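Local coordinates for tail lysozyme, putative (Geobacter sulfurreducens, PDB 2IA7), which is of unknown function but belongs to the gp25-like baseplate wedge family and may act as a tail lysozyme, at residues A[35-40]-A[87-92]; A[78-83]-A[93-98]. All blocks are in the same frame, centred on the assembly; numbering follows the deposited sequence. Where two conformers were deposited one is given.

Interaction 1: residues A[35-40]-A[87-92]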
loop_
_atom_site.group_PDB
_atom_site.type_symbol
_atom_site.label_atom_id
_atom_site.label_comp_id
_atom_site.label_asym_id
_atom_site.label_seq_id
_atom_site.Cartn_x
_atom_site.Cartn_y
_atom_site.Cartn_z
ATOM N N ALA A 35 4.372 -7.574 -6.680
ATOM C CA ALA A 35 2.977 -7.163 -6.518
ATOM C C ALA A 35 2.377 -7.748 -5.243
ATOM O O ALA A 35 1.766 -7.040 -4.447
ATOM C CB ALA A 35 2.153 -7.567 -7.720
ATOM N N GLU A 36 2.683 -9.017 -4.987
ATOM C CA GLU A 36 2.239 -9.659 -3.753
ATOM C C GLU A 36 2.845 -9.004 -2.512
ATOM O O GLU A 36 2.169 -8.792 -1.528
ATOM C CB GLU A 36 2.565 -11.139 -3.815
ATOM C CG GLU A 36 2.023 -11.931 -2.670
ATOM C CD GLU A 36 2.397 -13.390 -2.790
ATOM O OE1 GLU A 36 3.498 -13.733 -2.362
ATOM O OE2 GLU A 36 1.595 -14.168 -3.340
ATOM N N SER A 37 4.129 -8.718 -2.582
ATOM C CA SER A 37 4.844 -8.040 -1.501
ATOM C C SER A 37 4.226 -6.664 -1.153
ATOM O O SER A 37 3.983 -6.359 0.017
ATOM C CB SER A 37 6.328 -7.864 -1.845
ATOM O OG SER A 37 6.962 -7.086 -0.833
ATOM N N ILE A 38 3.941 -5.867 -2.174
ATOM C CA ILE A 38 3.242 -4.617 -2.008
ATOM C C ILE A 38 1.928 -4.833 -1.247
ATOM O O ILE A 38 1.665 -4.158 -0.247
ATOM C CB ILE A 38 2.951 -3.908 -3.332
ATOM C CG1 ILE A 38 4.273 -3.413 -3.944
ATOM C CG2 ILE A 38 2.066 -2.706 -3.109
ATOM C CD1 ILE A 38 4.123 -2.985 -5.427
ATOM N N ARG A 39 1.180 -5.821 -1.642
ATOM C CA ARG A 39 -0.084 -6.075 -0.970
ATOM C C ARG A 39 0.093 -6.521 0.459
ATOM O O ARG A 39 -0.710 -6.194 1.324
ATOM C CB ARG A 39 -0.929 -7.075 -1.760
ATOM C CG ARG A 39 -1.354 -6.569 -3.138
ATOM C CD ARG A 39 -2.261 -7.534 -3.889
ATOM N NE ARG A 39 -1.708 -8.850 -4.230
ATOM C CZ ARG A 39 -1.146 -9.206 -5.393
ATOM N NH1 ARG A 39 -1.117 -8.407 -6.448
ATOM N NH2 ARG A 39 -0.757 -10.466 -5.532
ATOM N N ILE A 40 1.100 -7.363 0.707
ATOM C CA ILE A 40 1.427 -7.803 2.075
ATOM C C ILE A 40 1.796 -6.643 2.950
ATOM O O ILE A 40 1.281 -6.501 4.051
ATOM C CB ILE A 40 2.540 -8.854 2.090
ATOM C CG1 ILE A 40 2.059 -10.162 1.452
ATOM C CG2 ILE A 40 3.030 -9.144 3.470
ATOM C CD1 ILE A 40 3.197 -11.097 1.069
ATOM N N GLU A 87 10.021 -2.656 0.358
ATOM C CA GLU A 87 10.048 -3.222 -1.007
ATOM C C GLU A 87 11.095 -2.502 -1.875
ATOM O O GLU A 87 10.748 -1.692 -2.754
ATOM C CB GLU A 87 8.697 -3.226 -1.663
ATOM C CG GLU A 87 8.665 -4.043 -2.977
ATOM C CD GLU A 87 9.477 -5.293 -2.915
ATOM O OE1 GLU A 87 8.918 -6.320 -2.508
ATOM O OE2 GLU A 87 10.671 -5.299 -3.295
ATOM N N PRO A 88 12.369 -2.788 -1.604
ATOM C CA PRO A 88 13.452 -2.093 -2.307
ATOM C C PRO A 88 13.596 -2.436 -3.776
ATOM O O PRO A 88 14.417 -1.808 -4.504
ATOM C CB PRO A 88 14.693 -2.515 -1.505
ATOM C CG PRO A 88 14.359 -3.789 -0.907
ATOM C CD PRO A 88 12.879 -3.699 -0.577
ATOM N N ARG A 89 12.887 -3.440 -4.246
ATOM C CA ARG A 89 12.975 -3.867 -5.665
ATOM C C ARG A 89 12.261 -2.918 -6.621
ATOM O O ARG A 89 12.454 -3.004 -7.824
ATOM C CB ARG A 89 12.392 -5.258 -5.828
ATOM C CG ARG A 89 13.254 -6.330 -5.205
ATOM C CD ARG A 89 12.655 -7.704 -5.317
ATOM N NE ARG A 89 11.425 -7.771 -4.543
ATOM C CZ ARG A 89 10.666 -8.841 -4.436
ATOM N NH1 ARG A 89 10.997 -9.975 -5.036
ATOM N NH2 ARG A 89 9.558 -8.792 -3.701
ATOM N N ILE A 90 11.529 -1.957 -6.071
ATOM C CA ILE A 90 10.802 -0.956 -6.871
ATOM C C ILE A 90 11.211 0.466 -6.598
ATOM O O ILE A 90 11.701 0.757 -5.517
ATOM C CB ILE A 90 9.261 -1.132 -6.703
ATOM C CG1 ILE A 90 8.768 -0.670 -5.327
ATOM C CG2 ILE A 90 8.879 -2.589 -6.986
ATOM C CD1 ILE A 90 7.266 -0.838 -5.099
ATOM N N GLU A 91 10.967 1.332 -7.583
ATOM C CA GLU A 91 11.005 2.778 -7.439
ATOM C C GLU A 91 9.581 3.232 -7.591
ATOM O O GLU A 91 8.925 2.958 -8.563
ATOM C CB GLU A 91 11.852 3.444 -8.553
ATOM C CG GLU A 91 11.772 4.957 -8.430
ATOM C CD GLU A 91 12.489 5.735 -9.526
ATOM O OE1 GLU A 91 12.655 5.221 -10.659
ATOM O OE2 GLU A 91 12.831 6.919 -9.256
ATOM N N LEU A 92 9.059 3.927 -6.612
ATOM C CA LEU A 92 7.737 4.471 -6.746
ATOM C C LEU A 92 7.699 5.675 -7.670
ATOM O O LEU A 92 8.489 6.576 -7.483
ATOM C CB LEU A 92 7.200 4.936 -5.391
ATOM C CG LEU A 92 7.002 3.863 -4.324
ATOM C CD1 LEU A 92 6.560 4.507 -2.971
ATOM C CD2 LEU A 92 6.082 2.727 -4.760
#
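Helix 30-42 passes the turn that follows helix 69-86, setting Ser37 against Glu87 and Ile38 against Ile90; the nearest CA atoms, of Ile38 and Glu87, are 7.0 Å apart. A type I turn from Glu87 to Ile90 leads into strand 90-98. In one of its two conformers, Ser37 OG donates to Glu87 OE1 at 2.7 Å, from the anti side of the carboxylate, 18° out of its plane. OG is anti to the backbone N of Ser37 (chi1 174°), which carries it to the glutamate. Arg89 grips the carboxylate side-on in a salt bridge. NH2 reaches Glu87 OE1 at 2.8 Å and NE reaches OE2 at 2.9 Å, both nearly straight. The backbone N of Arg89 also donates to OE2, so each oxygen takes two donors. This is the helix-to-strand corner of the gp25-like fold, and the Glu87 carboxylate ties this turn to helix 30-42. Replacing Glu87 by an alanine would probably leave the Arg89 guanidinium without this mate and, in that conformer, Ser37 OG without its acceptor. Beside the polar group, Ile38 CD1 meets Ile90 CD1 at 3.8 Å, crossing at a slant. Arg89 NH1 also pairs with Asp33, one turn before Ser37.

Interaction 2: residues A[78-83]-A[93-98]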
loop_
_atom_site.group_PDB
_atom_site.type_symbol
_atom_site.label_atom_id
_atom_site.label_comp_id
_atom_site.label_asym_id
_atom_site.label_seq_id
_atom_site.Cartn_x
_atom_site.Cartn_y
_atom_site.Cartn_z
ATOM N N GLU A 78 2.093 7.676 3.866
ATOM C CA GLU A 78 2.242 6.477 4.686
ATOM C C GLU A 78 2.485 5.242 3.806
ATOM O O GLU A 78 3.310 4.353 4.119
ATOM C CB GLU A 78 1.018 6.236 5.553
ATOM C CG GLU A 78 0.912 7.196 6.713
ATOM C CD GLU A 78 1.572 6.691 7.946
ATOM O OE1 GLU A 78 2.549 5.936 7.871
ATOM O OE2 GLU A 78 1.101 7.081 9.008
ATOM N N VAL A 79 1.779 5.158 2.678
ATOM C CA VAL A 79 1.970 4.068 1.733
ATOM C C VAL A 79 3.367 4.182 1.142
ATOM O O VAL A 79 4.093 3.182 1.060
ATOM C CB VAL A 79 0.904 4.154 0.662
ATOM C CG1 VAL A 79 1.228 3.280 -0.533
ATOM C CG2 VAL A 79 -0.493 3.827 1.271
ATOM N N LYS A 80 3.776 5.384 0.748
ATOM C CA LYS A 80 5.076 5.547 0.130
ATOM C C LYS A 80 6.127 5.050 1.115
ATOM O O LYS A 80 7.047 4.296 0.749
ATOM C CB LYS A 80 5.382 7.016 -0.153
ATOM C CG LYS A 80 4.621 7.610 -1.331
ATOM C CD LYS A 80 4.903 9.129 -1.407
ATOM C CE LYS A 80 3.975 9.826 -2.378
ATOM N NZ LYS A 80 4.303 11.276 -2.381
ATOM N N GLU A 81 6.080 5.554 2.354
ATOM C CA GLU A 81 7.144 5.210 3.287
ATOM C C GLU A 81 7.258 3.722 3.561
ATOM O O GLU A 81 8.353 3.182 3.661
ATOM C CB GLU A 81 6.982 5.975 4.575
ATOM C CG GLU A 81 7.213 7.452 4.466
ATOM C CD GLU A 81 8.629 7.915 4.100
ATOM O OE1 GLU A 81 9.622 7.160 3.929
ATOM O OE2 GLU A 81 8.768 9.159 3.998
ATOM N N ALA A 82 6.141 3.052 3.677
ATOM C CA ALA A 82 6.122 1.609 3.895
ATOM C C ALA A 82 6.715 0.849 2.736
ATOM O O ALA A 82 7.480 -0.099 2.948
ATOM C CB ALA A 82 4.704 1.155 4.194
ATOM N N LEU A 83 6.404 1.246 1.505
ATOM C CA LEU A 83 6.956 0.608 0.295
ATOM C C LEU A 83 8.434 0.845 0.058
ATOM O O LEU A 83 9.176 -0.039 -0.391
ATOM C CB LEU A 83 6.088 0.925 -0.924
ATOM C CG LEU A 83 4.634 0.431 -0.808
ATOM C CD1 LEU A 83 3.865 0.723 -2.112
ATOM C CD2 LEU A 83 4.482 -1.046 -0.510
ATOM N N LEU A 93 6.749 5.707 -8.599
ATOM C CA LEU A 93 6.543 6.790 -9.567
ATOM C C LEU A 93 5.355 7.688 -9.191
ATOM O O LEU A 93 5.449 8.899 -9.299
ATOM C CB LEU A 93 6.294 6.219 -10.966
ATOM C CG LEU A 93 7.401 5.291 -11.482
ATOM C CD1 LEU A 93 7.105 4.747 -12.852
ATOM C CD2 LEU A 93 8.763 5.964 -11.499
ATOM N N SER A 94 4.252 7.108 -8.709
ATOM C CA SER A 94 3.047 7.863 -8.348
ATOM C C SER A 94 2.353 7.054 -7.269
ATOM O O SER A 94 2.178 5.854 -7.421
ATOM C CB SER A 94 2.103 7.995 -9.562
ATOM O OG SER A 94 1.107 8.941 -9.239
ATOM N N VAL A 95 1.883 7.715 -6.223
ATOM C CA VAL A 95 0.978 7.148 -5.216
ATOM C C VAL A 95 -0.164 8.145 -5.036
ATOM O O VAL A 95 0.062 9.260 -4.539
ATOM C CB VAL A 95 1.680 6.825 -3.876
ATOM C CG1 VAL A 95 0.669 6.282 -2.871
ATOM C CG2 VAL A 95 2.819 5.807 -4.119
ATOM N N THR A 96 -1.387 7.744 -5.367
ATOM C CA THR A 96 -2.571 8.620 -5.234
ATOM C C THR A 96 -3.716 7.892 -4.563
ATOM O O THR A 96 -4.100 6.776 -4.962
ATOM C CB THR A 96 -3.096 9.024 -6.649
ATOM O OG1 THR A 96 -2.042 9.647 -7.364
ATOM C CG2 THR A 96 -4.337 9.959 -6.584
ATOM N N ALA A 97 -4.286 8.522 -3.552
ATOM C CA ALA A 97 -5.456 8.003 -2.854
ATOM C C ALA A 97 -6.709 8.578 -3.432
ATOM O O ALA A 97 -7.027 9.734 -3.218
ATOM C CB ALA A 97 -5.335 8.335 -1.341
ATOM N N SER A 98 -7.452 7.766 -4.163
ATOM C CA SER A 98 -8.634 8.247 -4.845
ATOM C C SER A 98 -9.897 7.939 -4.051
ATOM O O SER A 98 -10.071 6.834 -3.598
ATOM C CB SER A 98 -8.765 7.553 -6.196
ATOM O OG SER A 98 -10.043 7.850 -6.737
HETATM O O HOH W 1 1.391 11.504 -3.957
#
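Val95 meets two neighbouring residues of helix 69-86, Val79 and Lys80, and gives each of them a different methyl. The backbones come nearest at Lys80 and Val95, with 6.9 Å between CA atoms. No direct hydrogen bond joins the two segments.

The apolar part is a branch-to-branch contact. Val79 CG1 touches Val95 CG1 at 3.8 Å, and the two side chains lie at a slant to each other. In both valines CG1 is anti to the backbone N (chi1 166° and 178°), which brings these methyls together. The other methyl, Val95 CG2, rests on the lysine chain, 3.8 Å from Lys80 CG. Lys80 runs extended beyond CG, past the valine in the opposite direction. Its CE comes 4.1 Å from Val95 CB, so the methylenes lie along the valine.

The polar part is indirect. A water donates to Val95 O at 2.7 Å and accepts a weak bond from Lys80 NZ at 3.3 Å. The ammonium has a stronger partner in Asn77 OD1, one turn back on the same helix.

At the start of segment 93-98, Leu93 and Ser94 both face Glu112 in a classic beta bulge. Further along, Glu76 accepts from the backbone N of Ala97, a second tie between helix and strand. Strand 90-98 is an outer strand of the antiparallel sheet. Val95 also touches Ile109 on the adjoining strand 106-115, while Val79 reaches Leu42, so helix 69-86 packs on the sheet and also touches helix 30-42.

Overall arrangement
From the N terminus, helix 30-42 comes first and gives residues 35-40. A long connection then leads into helix 69-86, which carries residues 78-83. Interaction 1 closes the longer loop, with 46 residues between its segments. Interaction 2 closes a short helix-to-strand loop, with nine residues between. The two cross, because their segments alternate along the chain. Both use strand 90-98, interaction 1 at its start and interaction 2 further on. Their centres are 11 Å apart, and they touch where Leu92 packs on Lys80 and Leu83 and where Ile38 packs on Leu83. Together they join both helices to this outer strand of the three-stranded antiparallel sheet.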